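Local structure of substrate-binding protein (Synechococcus sp., 6WPN) at residues Thr179-Thr187 with Ala249-Leu260. The protein probably binds an oligosaccharide or related sugar as the periplasmic solute-binding protein of a transport system in a marine cyanobacterium. Residues are numbered along the deposited sequence; the frame is centred on the assembly and turned at random.
Sequences TGRYGLFVT and AIELYQSGELAL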
loop_
_atom_site.group_PDB
_atom_site.type_symbol
_atom_site.label_atom_id
_atom_site.label_comp_id
_atom_site.label_asym_id
_atom_site.label_seq_id
_atom_site.Cartn_x
_atom_site.Cartn_y
_atom_site.Cartn_z
ATOM N N THR A 179 5.968 -17.749 24.115
ATOM C CA THR A 179 4.518 -17.621 24.080
ATOM C C THR A 179 3.837 -18.593 23.138
ATOM O O THR A 179 2.618 -18.770 23.245
ATOM C CB THR A 179 4.093 -16.211 23.645
ATOM O OG1 THR A 179 4.317 -16.077 22.240
ATOM C CG2 THR A 179 4.904 -15.158 24.363
ATOM N N GLY A 180 4.573 -19.215 22.217
ATOM C CA GLY A 180 3.972 -20.063 21.217
ATOM C C GLY A 180 3.276 -19.328 20.098
ATOM O O GLY A 180 2.933 -19.953 19.086
ATOM N N ARG A 181 3.092 -18.020 20.220
ATOM C CA ARG A 181 2.451 -17.232 19.185
ATOM C C ARG A 181 3.501 -16.768 18.181
ATOM O O ARG A 181 4.691 -17.058 18.307
ATOM C CB ARG A 181 1.708 -16.046 19.804
ATOM C CG ARG A 181 0.285 -16.341 20.259
ATOM C CD ARG A 181 0.222 -17.382 21.360
ATOM N NE ARG A 181 -1.141 -17.611 21.818
ATOM C CZ ARG A 181 -1.490 -18.518 22.728
ATOM N NH1 ARG A 181 -0.569 -19.308 23.268
ATOM N NH2 ARG A 181 -2.760 -18.639 23.091
ATOM N N TYR A 182 3.059 -16.047 17.160
ATOM C CA TYR A 182 3.930 -15.625 16.073
ATOM C C TYR A 182 4.254 -14.140 16.173
ATOM O O TYR A 182 3.394 -13.325 16.526
ATOM C CB TYR A 182 3.282 -15.962 14.725
ATOM C CG TYR A 182 3.257 -17.453 14.480
ATOM C CD1 TYR A 182 4.374 -18.111 13.980
ATOM C CD2 TYR A 182 2.136 -18.213 14.801
ATOM C CE1 TYR A 182 4.364 -19.480 13.774
ATOM C CE2 TYR A 182 2.116 -19.586 14.599
ATOM C CZ TYR A 182 3.235 -20.210 14.086
ATOM O OH TYR A 182 3.237 -21.569 13.880
ATOM N N GLY A 183 5.500 -13.793 15.836
ATOM C CA GLY A 183 5.938 -12.413 15.940
ATOM C C GLY A 183 5.452 -11.520 14.821
ATOM O O GLY A 183 5.223 -10.325 15.039
ATOM N N LEU A 184 5.310 -12.060 13.612
ATOM C CA LEU A 184 4.875 -11.263 12.471
ATOM C C LEU A 184 4.300 -12.188 11.404
ATOM O O LEU A 184 4.377 -13.414 11.505
ATOM C CB LEU A 184 6.022 -10.417 11.908
ATOM C CG LEU A 184 7.089 -11.148 11.094
ATOM C CD1 LEU A 184 7.916 -10.147 10.301
ATOM C CD2 LEU A 184 7.987 -12.003 11.996
ATOM N N PHE A 185 3.721 -11.572 10.373
ATOM C CA PHE A 185 3.045 -12.306 9.305
ATOM C C PHE A 185 3.238 -11.511 8.022
ATOM O O PHE A 185 2.609 -10.466 7.848
ATOM C CB PHE A 185 1.554 -12.475 9.618
ATOM C CG PHE A 185 0.814 -13.372 8.659
ATOM C CD1 PHE A 185 0.577 -12.987 7.348
ATOM C CD2 PHE A 185 0.315 -14.589 9.091
ATOM C CE1 PHE A 185 -0.108 -13.808 6.479
ATOM C CE2 PHE A 185 -0.378 -15.416 8.227
ATOM C CZ PHE A 185 -0.590 -15.028 6.918
ATOM N N VAL A 186 4.095 -11.990 7.127
ATOM C CA VAL A 186 4.271 -11.367 5.820
ATOM C C VAL A 186 3.943 -12.413 4.764
ATOM O O VAL A 186 4.591 -13.464 4.700
ATOM C CB VAL A 186 5.687 -10.804 5.635
ATOM C CG1 VAL A 186 5.833 -10.190 4.254
ATOM C CG2 VAL A 186 5.990 -9.776 6.716
ATOM N N THR A 187 2.933 -12.131 3.947
ATOM C CA THR A 187 2.454 -13.105 2.984
ATOM C C THR A 187 3.412 -13.222 1.802
ATOM O O THR A 187 4.071 -12.257 1.403
ATOM C CB THR A 187 1.055 -12.737 2.485
ATOM O OG1 THR A 187 0.558 -13.787 1.647
ATOM C CG2 THR A 187 1.081 -11.430 1.691
ATOM N N ALA A 249 -3.556 -12.507 8.517
ATOM C CA ALA A 249 -2.819 -11.773 9.542
ATOM C C ALA A 249 -3.770 -10.963 10.406
ATOM O O ALA A 249 -3.657 -10.959 11.639
ATOM C CB ALA A 249 -1.784 -10.853 8.898
ATOM N N ILE A 250 -4.723 -10.286 9.767
ATOM C CA ILE A 250 -5.772 -9.565 10.483
ATOM C C ILE A 250 -6.476 -10.493 11.459
ATOM O O ILE A 250 -6.659 -10.165 12.638
ATOM C CB ILE A 250 -6.761 -8.953 9.473
ATOM C CG1 ILE A 250 -6.200 -7.657 8.878
ATOM C CG2 ILE A 250 -8.164 -8.826 10.056
ATOM C CD1 ILE A 250 -6.931 -7.195 7.631
ATOM N N GLU A 251 -6.853 -11.682 10.985
ATOM C CA GLU A 251 -7.559 -12.642 11.825
ATOM C C GLU A 251 -6.697 -13.114 12.990
ATOM O O GLU A 251 -7.197 -13.314 14.102
ATOM C CB GLU A 251 -7.999 -13.832 10.976
ATOM C CG GLU A 251 -8.800 -14.875 11.726
ATOM C CD GLU A 251 -9.262 -16.008 10.820
ATOM O OE1 GLU A 251 -8.411 -16.568 10.097
ATOM O OE2 GLU A 251 -10.471 -16.341 10.834
ATOM N N LEU A 252 -5.395 -13.292 12.758
ATOM C CA LEU A 252 -4.531 -13.792 13.821
ATOM C C LEU A 252 -4.312 -12.733 14.892
ATOM O O LEU A 252 -4.255 -13.053 16.087
ATOM C CB LEU A 252 -3.191 -14.261 13.246
ATOM C CG LEU A 252 -3.159 -15.568 12.443
ATOM C CD1 LEU A 252 -1.767 -15.812 11.898
ATOM C CD2 LEU A 252 -3.615 -16.760 13.281
ATOM N N TYR A 253 -4.189 -11.467 14.487
ATOM C CA TYR A 253 -3.995 -10.410 15.470
ATOM C C TYR A 253 -5.237 -10.230 16.338
ATOM O O TYR A 253 -5.129 -10.092 17.565
ATOM C CB TYR A 253 -3.621 -9.099 14.778
ATOM C CG TYR A 253 -3.150 -8.046 15.750
ATOM C CD1 TYR A 253 -1.822 -8.004 16.158
ATOM C CD2 TYR A 253 -4.027 -7.100 16.269
ATOM C CE1 TYR A 253 -1.378 -7.049 17.051
ATOM C CE2 TYR A 253 -3.591 -6.141 17.160
ATOM C CZ TYR A 253 -2.267 -6.123 17.550
ATOM O OH TYR A 253 -1.823 -5.177 18.439
ATOM N N GLN A 254 -6.424 -10.242 15.726
ATOM C CA GLN A 254 -7.651 -10.086 16.500
ATOM C C GLN A 254 -7.901 -11.264 17.428
ATOM O O GLN A 254 -8.680 -11.140 18.377
ATOM C CB GLN A 254 -8.850 -9.905 15.567
ATOM C CG GLN A 254 -8.796 -8.646 14.714
ATOM C CD GLN A 254 -10.055 -8.444 13.892
ATOM O OE1 GLN A 254 -10.903 -9.332 13.804
ATOM N NE2 GLN A 254 -10.180 -7.273 13.279
ATOM N N SER A 255 -7.254 -12.397 17.185
ATOM C CA SER A 255 -7.360 -13.546 18.069
ATOM C C SER A 255 -6.302 -13.543 19.159
ATOM O O SER A 255 -6.313 -14.432 20.017
ATOM C CB SER A 255 -7.252 -14.845 17.263
ATOM O OG SER A 255 -8.221 -14.886 16.234
ATOM N N GLY A 256 -5.391 -12.574 19.146
ATOM C CA GLY A 256 -4.300 -12.588 20.096
ATOM C C GLY A 256 -3.204 -13.570 19.765
ATOM O O GLY A 256 -2.441 -13.950 20.656
ATOM N N GLU A 257 -3.104 -14.003 18.507
ATOM C CA GLU A 257 -2.105 -14.975 18.086
ATOM C C GLU A 257 -0.961 -14.353 17.295
ATOM O O GLU A 257 -0.054 -15.077 16.873
ATOM C CB GLU A 257 -2.764 -16.086 17.262
ATOM C CG GLU A 257 -3.499 -17.119 18.103
ATOM C CD GLU A 257 -2.554 -17.987 18.921
ATOM O OE1 GLU A 257 -1.454 -18.310 18.415
ATOM O OE2 GLU A 257 -2.908 -18.341 20.070
ATOM N N LEU A 258 -0.981 -13.037 17.086
ATOM C CA LEU A 258 0.050 -12.332 16.333
ATOM C C LEU A 258 0.514 -11.134 17.151
ATOM O O LEU A 258 -0.300 -10.287 17.528
ATOM C CB LEU A 258 -0.485 -11.890 14.967
ATOM C CG LEU A 258 0.496 -11.278 13.964
ATOM C CD1 LEU A 258 1.642 -12.235 13.707
ATOM C CD2 LEU A 258 -0.212 -10.934 12.658
ATOM N N ALA A 259 1.822 -11.057 17.414
ATOM C CA ALA A 259 2.342 -9.998 18.274
ATOM C C ALA A 259 2.456 -8.666 17.543
ATOM O O ALA A 259 2.262 -7.613 18.156
ATOM C CB ALA A 259 3.704 -10.396 18.845
ATOM N N LEU A 260 2.770 -8.682 16.251
ATOM C CA LEU A 260 2.909 -7.455 15.477
ATOM C C LEU A 260 2.119 -7.597 14.185
ATOM O O LEU A 260 2.269 -8.588 13.467
ATOM C CB LEU A 260 4.382 -7.146 15.175
ATOM C CG LEU A 260 4.715 -5.817 14.482
ATOM C CD1 LEU A 260 6.113 -5.346 14.861
ATOM C CD2 LEU A 260 4.613 -5.937 12.971
#
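Arg181 and Glu257 form a salt bridge, NE to OE2 at 2.6 Å, their flat groups turned 27° apart. OE2 sits over a guanidinium face, not in line with the NE N-H, making this mainly a charge contact whose shortness should not be over-read. Bent at chi2, Glu257 brings its carboxylate across the Arg181 chain, OE1 near CG and OE2 at NE. Arg181 NH1 also donates to Thr179 O near the guanidinium plane; both contacts share the uncertainty of the arginine's high B-factors. A single beta bridge joins Tyr182 and Leu258: Tyr182 N donates to Glu257 O (3.3 Å, N-H...O angle 174°) and Ala259 N returns a 2.9 Å bond to Tyr182 O. Leu260 N adds a weak bond to Gly183 O, which also accepts from Tyr171 OH.

Phe185 CG is anti to its own N (chi1 -172°), carrying the ring to helix 246-254: Ala249 lies over one face, its CB 3.5 Å from Phe185 CD1, and Leu252 CD1 stands 3.7 Å from Phe185 CD2. Leu258 fills in nearer the backbone, its CD2 3.8 Å from Phe185 CB and CD1 against Tyr182 O. Shortening Phe185 to an alanine would probably open a gap beside Ala249 and Leu252 and leave that side of the helix without this ring.

A Schellman motif at Gly256 ends the helix and leads into this pairing. Ala259 and Leu260 pack on Tyr171 of helix 168-179, Leu260 also touches strand 137-149, and Pro238 meets Phe185, so the contact ties the loop after helix 168-179 to the link between helix 246-254 and strand 260-263.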